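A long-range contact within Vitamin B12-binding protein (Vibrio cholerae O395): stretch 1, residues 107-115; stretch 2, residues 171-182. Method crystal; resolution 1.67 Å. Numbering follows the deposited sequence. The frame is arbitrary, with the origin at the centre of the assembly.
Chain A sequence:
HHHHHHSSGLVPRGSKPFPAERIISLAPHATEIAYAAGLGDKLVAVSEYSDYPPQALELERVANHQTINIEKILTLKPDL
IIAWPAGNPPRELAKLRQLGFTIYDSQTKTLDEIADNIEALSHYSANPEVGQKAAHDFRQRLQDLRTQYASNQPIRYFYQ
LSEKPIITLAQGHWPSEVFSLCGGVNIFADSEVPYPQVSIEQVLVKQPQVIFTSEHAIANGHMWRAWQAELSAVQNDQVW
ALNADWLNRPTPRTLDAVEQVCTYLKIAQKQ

Stretch 1 (107-115) QTKTLDEIA
Stretch 2 171-182: QGHWPSEVFSLC

No direct hydrogen bond joins these two stretches; two waters carry the polar link between their backbones. Water 1 donates to Thr108 O (3.1 Å) and accepts from Trp174 N (3.0 Å). Water 2 donates to Lys109 O and Gly172 O, each 2.8 Å from its oxygen, and accepts from Glu177 N at 3.0 Å, so it serves the first turn of the second stretch's helix as well as the loop facing it.

The register sets Lys109 CA 5.3 Å from Trp174 CA and Thr110 CA 5.8 Å from Glu177 CA. Stretch 1 is extended at Thr110 (phi/psi -114/165) before turning into its helix. There Thr110, chi1 p, caps by accepting from Glu113 N at OG1 (3.1 Å), while Glu113 OE1 receives Lys109 N at 2.8 Å and Thr110 N at 3.1 Å, bracing the loop from within.

In stretch 2, Gly172 takes phi/psi 77/1, a positive phi that favours glycine. A cis peptide bond precedes Pro175, the N-cap of helix 176-181; Ser176 N and OG both donate to His173 O, at 2.8 and 2.7 Å.

Trp174 (chi1 t, chi2 -96°) points toward stretch 1, buried; its NE1 is hydrogen-bonded elsewhere in the structure, so burial leaves that polar atom paired. Lys109 O lies at its ring edge, 3.4 Å from CE3, as does Leu111 CD2, 4.0 Å from CH2; Ile114 CD1 is also 4.0 Å from CH2. Leu111 (m, t) starts sideways, but its two methyls suit it to reach two side chains: CD2 lies 4.2 Å from Val178 CG2, CD1 3.6 Å from Leu181 CD1. Glu177 (chi1 t, chi2 91°) points toward stretch 1, packing CB 3.4 Å from Lys109 O and OE2 3.2 Å from Thr110 CG2. Lys109 (t, t, -125°, 30°) starts away but sets NZ over one face of His173, 4.2 Å from CD2. Between the stretches 482 Å² is buried, both sides summed.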

ATOM      1  N   GLN A 107       4.697   8.463  -5.859  1.00 15.79           N
ATOM      2  CA  GLN A 107       3.747   9.071  -4.944  1.00 17.08           C
ATOM      3  C   GLN A 107       2.648   8.058  -4.626  1.00 16.55           C
ATOM      4  O   GLN A 107       2.154   7.371  -5.528  1.00 17.05           O
ATOM      5  CB  GLN A 107       3.135  10.338  -5.538  1.00 20.30           C
ATOM      6  CG  GLN A 107       4.174  11.369  -5.916  1.00 22.34           C
ATOM      7  CD  GLN A 107       4.664  12.131  -4.693  1.00 29.07           C
ATOM      8  OE1 GLN A 107       5.217  11.532  -3.741  1.00 30.25           O
ATOM      9  NE2 GLN A 107       4.435  13.451  -4.693  1.00 26.61           N
ATOM     10  N   THR A 108       2.270   7.993  -3.355  1.00 13.21           N
ATOM     11  CA  THR A 108       1.538   6.850  -2.817  1.00 14.17           C
ATOM     12  C   THR A 108       0.403   7.266  -1.880  1.00 16.23           C
ATOM     13  O   THR A 108       0.266   6.746  -0.769  1.00 17.67           O
ATOM     14  CB  THR A 108       2.558   5.943  -2.117  1.00 13.21           C
ATOM     15  OG1 THR A 108       3.306   6.721  -1.171  1.00 14.57           O
ATOM     16  CG2 THR A 108       3.547   5.329  -3.136  1.00 12.25           C
ATOM     17  N   LYS A 109      -0.474   8.143  -2.361  1.00 15.30           N
ATOM     18  CA  LYS A 109      -1.612   8.588  -1.558  1.00 16.53           C
ATOM     19  C   LYS A 109      -3.000   8.214  -2.100  1.00 18.64           C
ATOM     20  O   LYS A 109      -3.887   7.874  -1.333  1.00 20.70           O
ATOM     21  CB  LYS A 109      -1.559  10.099  -1.344  1.00 22.08           C
ATOM     22  CG  LYS A 109      -2.594  10.605  -0.359  1.00 25.84           C
ATOM     23  CD  LYS A 109      -2.817  12.092  -0.497  1.00 30.65           C
ATOM     24  CE  LYS A 109      -2.612  12.799   0.824  1.00 39.74           C
ATOM     25  NZ  LYS A 109      -1.613  12.104   1.675  1.00 41.03           N
ATOM     26  N   THR A 110      -3.176   8.304  -3.412  1.00 15.07           N
ATOM     27  CA  THR A 110      -4.465   8.073  -4.049  1.00 14.59           C
ATOM     28  C   THR A 110      -4.425   6.830  -4.927  1.00 12.95           C
ATOM     29  O   THR A 110      -3.363   6.355  -5.325  1.00 14.20           O
ATOM     30  CB  THR A 110      -4.894   9.242  -4.936  1.00 18.79           C
ATOM     31  OG1 THR A 110      -4.121   9.244  -6.125  1.00 17.72           O
ATOM     32  CG2 THR A 110      -4.731  10.552  -4.220  1.00 19.34           C
ATOM     33  N   LEU A 111      -5.631   6.363  -5.288  1.00 19.73           N
ATOM     34  CA  LEU A 111      -5.754   5.208  -6.181  1.00 14.32           C
ATOM     35  C   LEU A 111      -5.384   5.563  -7.611  1.00 15.15           C
ATOM     36  O   LEU A 111      -4.742   4.785  -8.308  1.00 14.44           O
ATOM     37  CB  LEU A 111      -7.181   4.656  -6.138  1.00 17.06           C
ATOM     38  CG  LEU A 111      -7.496   3.907  -4.847  1.00 16.06           C
ATOM     39  CD1 LEU A 111      -8.978   3.853  -4.663  1.00 21.34           C
ATOM     40  CD2 LEU A 111      -6.869   2.472  -4.855  1.00 15.80           C
ATOM     41  N   ASP A 112      -5.773   6.744  -8.071  1.00 16.67           N
ATOM     42  CA  ASP A 112      -5.413   7.104  -9.429  1.00 17.83           C
ATOM     43  C   ASP A 112      -3.899   7.236  -9.585  1.00 15.09           C
ATOM     44  O   ASP A 112      -3.379   6.997 -10.671  1.00 17.77           O
ATOM     45  CB  ASP A 112      -6.137   8.402  -9.834  1.00 22.01           C
ATOM     46  CG  ASP A 112      -7.666   8.228  -9.906  1.00 23.41           C
ATOM     47  OD1 ASP A 112      -8.186   7.751 -10.916  1.00 23.94           O
ATOM     48  OD2 ASP A 112      -8.342   8.548  -8.939  1.00 28.84           O
ATOM     49  N   GLU A 113      -3.180   7.569  -8.506  1.00 16.75           N
ATOM     50  CA  GLU A 113      -1.726   7.666  -8.574  1.00 15.28           C
ATOM     51  C   GLU A 113      -1.055   6.334  -8.943  1.00 14.71           C
ATOM     52  O   GLU A 113       0.080   6.316  -9.444  1.00 12.99           O
ATOM     53  CB  GLU A 113      -1.172   8.187  -7.237  1.00 13.96           C
ATOM     54  CG  GLU A 113      -1.258   9.726  -7.148  1.00 16.37           C
ATOM     55  CD  GLU A 113      -0.856  10.328  -5.813  1.00 18.24           C
ATOM     56  OE1 GLU A 113      -0.739   9.657  -4.759  1.00 15.23           O
ATOM     57  OE2 GLU A 113      -0.712  11.570  -5.817  1.00 21.59           O
ATOM     58  N   ILE A 114      -1.709   5.203  -8.664  1.00 15.26           N
ATOM     59  CA  ILE A 114      -1.111   3.927  -9.040  1.00 13.27           C
ATOM     60  C   ILE A 114      -1.005   3.846 -10.550  1.00 15.26           C
ATOM     61  O   ILE A 114       0.024   3.469 -11.101  1.00 14.43           O
ATOM     62  CB  ILE A 114      -1.917   2.740  -8.459  1.00 10.92           C
ATOM     63  CG1 ILE A 114      -1.895   2.807  -6.922  1.00 11.75           C
ATOM     64  CG2 ILE A 114      -1.338   1.423  -8.933  1.00 12.29           C
ATOM     65  CD1 ILE A 114      -2.818   1.847  -6.232  1.00 11.25           C
ATOM     66  N   ALA A 115      -2.091   4.136 -11.235  1.00 10.70           N
ATOM     67  CA  ALA A 115      -2.036   4.130 -12.682  1.00 12.80           C
ATOM     68  C   ALA A 115      -1.055   5.185 -13.191  1.00 13.99           C
ATOM     69  O   ALA A 115      -0.288   4.923 -14.125  1.00 14.70           O
ATOM     70  CB  ALA A 115      -3.428   4.362 -13.252  1.00 18.35           C
ATOM     71  N   GLN A 171      -4.762  10.894   8.923  1.00 21.43           N
ATOM     72  CA  GLN A 171      -4.419  12.018   8.059  1.00 24.31           C
ATOM     73  C   GLN A 171      -4.540  11.715   6.575  1.00 26.11           C
ATOM     74  O   GLN A 171      -3.908  12.397   5.747  1.00 23.72           O
ATOM     75  CB  GLN A 171      -3.001  12.531   8.353  1.00 25.10           C
ATOM     76  CG  GLN A 171      -2.786  12.928   9.780  1.00 29.61           C
ATOM     77  CD  GLN A 171      -1.432  13.558   9.993  1.00 32.76           C
ATOM     78  OE1 GLN A 171      -0.619  13.648   9.072  1.00 31.27           O
ATOM     79  NE2 GLN A 171      -1.176  13.988  11.215  1.00 32.78           N
ATOM     80  N   GLY A 172      -5.360  10.726   6.201  1.00 21.73           N
ATOM     81  CA  GLY A 172      -5.551  10.428   4.800  1.00 21.89           C
ATOM     82  C   GLY A 172      -4.404   9.668   4.169  1.00 21.02           C
ATOM     83  O   GLY A 172      -4.444   9.443   2.971  1.00 19.25           O
ATOM     84  N   HIS A 173      -3.365   9.339   4.930  1.00 17.20           N
ATOM     85  CA  HIS A 173      -2.219   8.640   4.381  1.00 16.76           C
ATOM     86  C   HIS A 173      -2.591   7.211   4.013  1.00 16.90           C
ATOM     87  O   HIS A 173      -3.580   6.638   4.512  1.00 15.82           O
ATOM     88  CB  HIS A 173      -1.072   8.630   5.378  1.00 17.40           C
ATOM     89  CG  HIS A 173      -0.405   9.965   5.491  1.00 20.96           C
ATOM     90  ND1 HIS A 173       0.955  10.137   5.372  1.00 23.42           N
ATOM     91  CD2 HIS A 173      -0.929  11.198   5.670  1.00 24.30           C
ATOM     92  CE1 HIS A 173       1.249  11.418   5.503  1.00 27.75           C
ATOM     93  NE2 HIS A 173       0.124  12.089   5.695  1.00 24.68           N
ATOM     94  N   TRP A 174      -1.760   6.634   3.157  1.00 13.95           N
ATOM     95  CA  TRP A 174      -2.050   5.320   2.612  1.00 15.20           C
ATOM     96  C   TRP A 174      -2.174   4.275   3.720  1.00 11.99           C
ATOM     97  O   TRP A 174      -1.340   4.216   4.622  1.00 12.40           O
ATOM     98  CB  TRP A 174      -0.955   4.926   1.641  1.00 12.55           C
ATOM     99  CG  TRP A 174      -1.329   3.711   0.894  1.00 11.62           C
ATOM    100  CD1 TRP A 174      -0.982   2.414   1.172  1.00 12.35           C
ATOM    101  CD2 TRP A 174      -2.173   3.673  -0.254  1.00 13.65           C
ATOM    102  NE1 TRP A 174      -1.584   1.573   0.260  1.00 12.89           N
ATOM    103  CE2 TRP A 174      -2.301   2.327  -0.633  1.00 12.77           C
ATOM    104  CE3 TRP A 174      -2.844   4.645  -1.004  1.00 13.50           C
ATOM    105  CZ2 TRP A 174      -3.079   1.936  -1.724  1.00 11.74           C
ATOM    106  CZ3 TRP A 174      -3.596   4.244  -2.096  1.00 16.61           C
ATOM    107  CH2 TRP A 174      -3.707   2.904  -2.436  1.00 15.08           C
ATOM    108  N   PRO A 175      -3.169   3.369   3.641  1.00 11.36           N
ATOM    109  CA  PRO A 175      -4.181   3.120   2.617  1.00 11.26           C
ATOM    110  C   PRO A 175      -5.550   3.760   2.855  1.00 12.52           C
ATOM    111  O   PRO A 175      -6.600   3.218   2.419  1.00 11.63           O
ATOM    112  CB  PRO A 175      -4.301   1.610   2.670  1.00 11.92           C
ATOM    113  CG  PRO A 175      -4.131   1.293   4.089  1.00 11.12           C
ATOM    114  CD  PRO A 175      -3.060   2.239   4.569  1.00 11.92           C
ATOM    115  N   SER A 176      -5.559   4.949   3.465  1.00 14.10           N
ATOM    116  CA  SER A 176      -6.839   5.600   3.767  1.00 15.66           C
ATOM    117  C   SER A 176      -7.770   5.666   2.556  1.00 16.09           C
ATOM    118  O   SER A 176      -8.978   5.408   2.666  1.00 17.93           O
ATOM    119  CB  SER A 176      -6.593   7.019   4.309  1.00 17.19           C
ATOM    120  OG  SER A 176      -5.993   6.954   5.587  1.00 20.06           O
ATOM    121  N   GLU A 177      -7.227   6.016   1.396  1.00 15.90           N
ATOM    122  CA  GLU A 177      -8.005   6.212   0.184  1.00 17.02           C
ATOM    123  C   GLU A 177      -8.711   4.939  -0.287  1.00 18.04           C
ATOM    124  O   GLU A 177      -9.742   5.005  -0.956  1.00 18.70           O
ATOM    125  CB  GLU A 177      -7.050   6.711  -0.885  1.00 26.23           C
ATOM    126  CG  GLU A 177      -7.669   7.425  -1.978  1.00 29.26           C
ATOM    127  CD  GLU A 177      -7.722   8.878  -1.699  1.00 32.01           C
ATOM    128  OE1 GLU A 177      -8.065   9.222  -0.548  1.00 40.05           O
ATOM    129  OE2 GLU A 177      -7.378   9.660  -2.608  1.00 30.19           O
ATOM    130  N   VAL A 178      -8.153   3.770  -0.002  1.00 17.61           N
ATOM    131  CA  VAL A 178      -8.847   2.534  -0.358  1.00 16.67           C
ATOM    132  C   VAL A 178     -10.206   2.474   0.331  1.00 18.90           C
ATOM    133  O   VAL A 178     -11.231   2.154  -0.293  1.00 18.76           O
ATOM    134  CB  VAL A 178      -7.992   1.318   0.028  1.00 15.18           C
ATOM    135  CG1 VAL A 178      -8.783   0.059  -0.179  1.00 14.82           C
ATOM    136  CG2 VAL A 178      -6.682   1.321  -0.796  1.00 16.61           C
ATOM    137  N   PHE A 179     -10.212   2.718   1.652  1.00 17.52           N
ATOM    138  CA  PHE A 179     -11.438   2.693   2.438  1.00 20.34           C
ATOM    139  C   PHE A 179     -12.402   3.785   1.984  1.00 20.94           C
ATOM    140  O   PHE A 179     -13.605   3.546   1.856  1.00 21.58           O
ATOM    141  CB  PHE A 179     -11.095   2.835   3.924  1.00 17.10           C
ATOM    142  CG  PHE A 179     -10.245   1.728   4.452  1.00 16.04           C
ATOM    143  CD1 PHE A 179     -10.830   0.548   4.910  1.00 13.57           C
ATOM    144  CD2 PHE A 179      -8.860   1.832   4.464  1.00 14.64           C
ATOM    145  CE1 PHE A 179     -10.058  -0.497   5.393  1.00 14.20           C
ATOM    146  CE2 PHE A 179      -8.092   0.796   4.958  1.00 16.02           C
ATOM    147  CZ  PHE A 179      -8.706  -0.395   5.405  1.00 15.62           C
ATOM    148  N   SER A 180     -11.883   4.974   1.674  1.00 20.29           N
ATOM    149  CA  SER A 180     -12.762   6.109   1.360  1.00 21.63           C
ATOM    150  C   SER A 180     -13.579   5.882   0.096  1.00 26.31           C
ATOM    151  O   SER A 180     -14.704   6.379  -0.001  1.00 29.91           O
ATOM    152  CB  SER A 180     -11.942   7.403   1.224  1.00 21.79           C
ATOM    153  OG  SER A 180     -11.210   7.636   2.396  1.00 26.94           O
ATOM    154  N   LEU A 181     -13.042   5.153  -0.890  1.00 23.05           N
ATOM    155  CA  LEU A 181     -13.815   4.842  -2.085  1.00 23.21           C
ATOM    156  C   LEU A 181     -15.161   4.203  -1.716  1.00 23.92           C
ATOM    157  O   LEU A 181     -16.183   4.476  -2.365  1.00 32.33           O
ATOM    158  CB  LEU A 181     -12.998   3.923  -2.994  1.00 21.90           C
ATOM    159  CG  LEU A 181     -13.536   3.567  -4.373  1.00 23.10           C
ATOM    160  CD1 LEU A 181     -12.406   3.181  -5.315  1.00 25.11           C
ATOM    161  CD2 LEU A 181     -14.573   2.441  -4.321  1.00 21.02           C
ATOM    162  N   CYS A 182     -15.167   3.345  -0.691  1.00 34.48           N
ATOM    163  CA  CYS A 182     -16.321   2.545  -0.289  1.00 41.12           C
ATOM    164  C   CYS A 182     -17.209   3.288   0.702  1.00 47.36           C
ATOM    165  O   CYS A 182     -18.126   2.682   1.266  1.00 54.65           O
ATOM    166  CB  CYS A 182     -15.861   1.214   0.352  1.00 32.20           C
ATOM    167  SG  CYS A 182     -14.452   0.286  -0.443  1.00 80.72           S
TER
HETATM  168  O   HOH W   1       0.181   8.443   1.831  1.00 20.80           O
HETATM  169  O   HOH W   2      -4.517   7.208   1.307  1.00 17.01           O